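Aminopeptidase N family protein (Idiomarina loihiensis L2TR, PDB 4FGM) binds a zinc ion and probably acts as an aminopeptidase of the M61 family. Local coordinates at residues E454-F459 with K582-P587. Sequence-based numbering, arbitrary orientation.
Sequences ELLQNF and KGWLTP
Leu456 of the short helix 453-457 and Phe459, which follows in the chain, meet Trp584 of the C-terminal tail in a small, wholly apolar contact buried against the helical part of this M61 peptidase, away from the zinc site. Between the two segments the chain builds an antiparallel sheet, in keeping with the PDZ domain expected here, and the tail then returns from strand 570-575 to lie beside helix 453-457. No hydrogen bond links the segments. The indole carries the tail's share: with CG anti to the backbone N (chi1 172°), its six-membered ring reaches toward Leu456, while CB stays beside the phenyl ring, 4.1 Å from Phe459 CD2. The two aromatic side chains run at about a right angle to each other; their planes are inclined by 70°, and 6.0 Å separates the centroids of the phenyl and the five-membered indole ring, an oblique pairing. Helix 378-394 adds Leu389 and Leu393 against Phe459 and Leu385 against Trp584, whereas Tyr329 and Leu333 bring helix 326-342 to the indole. Tyr312 OH hydrogen-bonds the buried Trp584 NE1, and Tyr316 OH the carbonyl O of the same residue, fastening the tail to helix 308-320. Within the tail, Leu585 CG lies above one indole face, offset toward the rim. At the far rim of that indole, Leu456 CD2 touches Trp584 CH2 at 3.9 Å.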
ATOM      1  N   GLU A 454      -7.973  -0.337  28.465  1.00 73.57           N
ATOM      2  CA  GLU A 454      -8.907   0.483  29.222  1.00 77.33           C
ATOM      3  C   GLU A 454      -9.862   1.191  28.263  1.00 71.54           C
ATOM      4  O   GLU A 454     -11.080   1.179  28.452  1.00 73.97           O
ATOM      5  CB  GLU A 454      -8.132   1.502  30.066  1.00 87.57           C
ATOM      6  CG  GLU A 454      -8.999   2.319  31.016  1.00 99.59           C
ATOM      7  CD  GLU A 454      -8.184   3.111  32.027  1.00105.98           C
ATOM      8  OE1 GLU A 454      -7.458   2.480  32.826  1.00107.11           O
ATOM      9  OE2 GLU A 454      -8.267   4.359  32.025  1.00105.01           O
ATOM     10  N   LEU A 455      -9.290   1.792  27.225  1.00 68.29           N
ATOM     11  CA  LEU A 455     -10.043   2.515  26.206  1.00 65.04           C
ATOM     12  C   LEU A 455     -11.134   1.651  25.580  1.00 61.86           C
ATOM     13  O   LEU A 455     -12.262   2.101  25.402  1.00 60.52           O
ATOM     14  CB  LEU A 455      -9.077   3.000  25.123  1.00 62.55           C
ATOM     15  CG  LEU A 455      -9.129   4.448  24.635  1.00 59.01           C
ATOM     16  CD1 LEU A 455      -9.620   5.375  25.734  1.00 57.25           C
ATOM     17  CD2 LEU A 455      -7.734   4.854  24.182  1.00 57.50           C
ATOM     18  N   LEU A 456     -10.794   0.409  25.246  1.00 59.59           N
ATOM     19  CA  LEU A 456     -11.748  -0.517  24.632  1.00 57.62           C
ATOM     20  C   LEU A 456     -12.776  -1.036  25.633  1.00 59.74           C
ATOM     21  O   LEU A 456     -13.905  -1.379  25.266  1.00 62.46           O
ATOM     22  CB  LEU A 456     -11.000  -1.696  24.001  1.00 49.54           C
ATOM     23  CG  LEU A 456     -10.219  -1.345  22.732  1.00 55.92           C
ATOM     24  CD1 LEU A 456      -9.093  -2.344  22.497  1.00 56.37           C
ATOM     25  CD2 LEU A 456     -11.187  -1.304  21.553  1.00 57.30           C
ATOM     26  N   GLN A 457     -12.374  -1.097  26.896  1.00 60.03           N
ATOM     27  CA  GLN A 457     -13.253  -1.563  27.953  1.00 65.34           C
ATOM     28  C   GLN A 457     -14.386  -0.549  28.096  1.00 67.32           C
ATOM     29  O   GLN A 457     -15.540  -0.917  28.322  1.00 72.02           O
ATOM     30  CB  GLN A 457     -12.468  -1.685  29.260  1.00 72.92           C
ATOM     31  CG  GLN A 457     -12.840  -2.901  30.086  1.00 86.82           C
ATOM     32  CD  GLN A 457     -11.817  -3.203  31.163  1.00 96.74           C
ATOM     33  OE1 GLN A 457     -11.630  -2.420  32.093  1.00 99.19           O
ATOM     34  NE2 GLN A 457     -11.142  -4.341  31.035  1.00 97.24           N
ATOM     35  N   ASN A 458     -14.049   0.728  27.945  1.00 61.05           N
ATOM     36  CA  ASN A 458     -15.034   1.789  28.046  1.00 63.66           C
ATOM     37  C   ASN A 458     -16.094   1.696  26.961  1.00 67.21           C
ATOM     38  O   ASN A 458     -17.116   2.378  27.027  1.00 76.24           O
ATOM     39  CB  ASN A 458     -14.359   3.160  27.986  1.00 67.57           C
ATOM     40  CG  ASN A 458     -13.682   3.527  29.285  1.00 77.27           C
ATOM     41  OD1 ASN A 458     -14.269   3.387  30.359  1.00 81.58           O
ATOM     42  ND2 ASN A 458     -12.447   4.010  29.198  1.00 78.29           N
ATOM     43  N   PHE A 459     -15.852   0.861  25.957  1.00 64.15           N
ATOM     44  CA  PHE A 459     -16.820   0.692  24.882  1.00 57.28           C
ATOM     45  C   PHE A 459     -17.372  -0.717  24.861  1.00 55.89           C
ATOM     46  O   PHE A 459     -18.008  -1.130  23.899  1.00 54.09           O
ATOM     47  CB  PHE A 459     -16.203   1.031  23.525  1.00 56.02           C
ATOM     48  CG  PHE A 459     -16.024   2.503  23.295  1.00 56.70           C
ATOM     49  CD1 PHE A 459     -14.996   3.200  23.918  1.00 55.32           C
ATOM     50  CD2 PHE A 459     -16.880   3.192  22.443  1.00 51.68           C
ATOM     51  CE1 PHE A 459     -14.826   4.570  23.701  1.00 52.25           C
ATOM     52  CE2 PHE A 459     -16.719   4.560  22.220  1.00 47.53           C
ATOM     53  CZ  PHE A 459     -15.688   5.248  22.845  1.00 47.50           C
ATOM     54  N   LYS A 582     -21.895   2.532  22.010  1.00 67.36           N
ATOM     55  CA  LYS A 582     -22.271   3.903  21.689  1.00 67.69           C
ATOM     56  C   LYS A 582     -22.124   4.250  20.211  1.00 61.01           C
ATOM     57  O   LYS A 582     -21.684   5.350  19.866  1.00 59.57           O
ATOM     58  CB  LYS A 582     -21.444   4.891  22.515  1.00 71.90           C
ATOM     59  CG  LYS A 582     -22.200   5.569  23.645  1.00 78.35           C
ATOM     60  CD  LYS A 582     -22.017   4.848  24.970  1.00 84.99           C
ATOM     61  CE  LYS A 582     -22.437   5.735  26.148  1.00 87.59           C
ATOM     62  NZ  LYS A 582     -23.883   6.116  26.125  1.00 83.20           N
ATOM     63  N   GLY A 583     -22.486   3.318  19.338  1.00 56.44           N
ATOM     64  CA  GLY A 583     -22.396   3.587  17.912  1.00 52.71           C
ATOM     65  C   GLY A 583     -21.033   3.448  17.252  1.00 54.28           C
ATOM     66  O   GLY A 583     -20.926   3.600  16.035  1.00 55.04           O
ATOM     67  N   TRP A 584     -19.983   3.182  18.023  1.00 53.21           N
ATOM     68  CA  TRP A 584     -18.674   3.015  17.409  1.00 54.48           C
ATOM     69  C   TRP A 584     -18.745   1.761  16.552  1.00 60.87           C
ATOM     70  O   TRP A 584     -18.166   1.702  15.469  1.00 68.58           O
ATOM     71  CB  TRP A 584     -17.586   2.857  18.460  1.00 52.35           C
ATOM     72  CG  TRP A 584     -16.272   2.485  17.862  1.00 56.96           C
ATOM     73  CD1 TRP A 584     -15.622   3.128  16.849  1.00 59.23           C
ATOM     74  CD2 TRP A 584     -15.436   1.384  18.242  1.00 54.31           C
ATOM     75  NE1 TRP A 584     -14.431   2.495  16.571  1.00 54.08           N
ATOM     76  CE2 TRP A 584     -14.293   1.421  17.408  1.00 55.62           C
ATOM     77  CE3 TRP A 584     -15.543   0.367  19.198  1.00 55.10           C
ATOM     78  CZ2 TRP A 584     -13.261   0.483  17.510  1.00 55.04           C
ATOM     79  CZ3 TRP A 584     -14.517  -0.565  19.299  1.00 59.12           C
ATOM     80  CH2 TRP A 584     -13.393  -0.501  18.456  1.00 57.28           C
ATOM     81  N   LEU A 585     -19.461   0.762  17.053  1.00 61.12           N
ATOM     82  CA  LEU A 585     -19.657  -0.488  16.333  1.00 66.00           C
ATOM     83  C   LEU A 585     -21.136  -0.849  16.414  1.00 68.37           C
ATOM     84  O   LEU A 585     -21.833  -0.437  17.338  1.00 68.72           O
ATOM     85  CB  LEU A 585     -18.820  -1.621  16.943  1.00 60.65           C
ATOM     86  CG  LEU A 585     -17.294  -1.501  16.929  1.00 59.97           C
ATOM     87  CD1 LEU A 585     -16.680  -2.759  17.533  1.00 54.09           C
ATOM     88  CD2 LEU A 585     -16.805  -1.299  15.508  1.00 63.68           C
ATOM     89  N   THR A 586     -21.604  -1.614  15.437  1.00 66.01           N
ATOM     90  CA  THR A 586     -22.991  -2.046  15.390  1.00 68.42           C
ATOM     91  C   THR A 586     -23.050  -3.555  15.604  1.00 72.00           C
ATOM     92  O   THR A 586     -22.573  -4.325  14.773  1.00 78.45           O
ATOM     93  CB  THR A 586     -23.620  -1.710  14.030  1.00 71.15           C
ATOM     94  OG1 THR A 586     -23.630  -0.289  13.846  1.00 71.93           O
ATOM     95  CG2 THR A 586     -25.036  -2.252  13.950  1.00 75.60           C
ATOM     96  N   PRO A 587     -23.635  -3.997  16.723  1.00 72.67           N
ATOM     97  CA  PRO A 587     -23.757  -5.421  17.056  1.00 74.64           C
ATOM     98  C   PRO A 587     -24.778  -6.172  16.202  1.00 72.80           C
ATOM     99  O   PRO A 587     -25.568  -5.480  15.526  1.00 71.84           O
ATOM    100  CB  PRO A 587     -24.150  -5.387  18.523  1.00 81.45           C
ATOM    101  CG  PRO A 587     -25.023  -4.169  18.583  1.00 81.94           C
ATOM    102  CD  PRO A 587     -24.224  -3.160  17.783  1.00 74.71           C
TER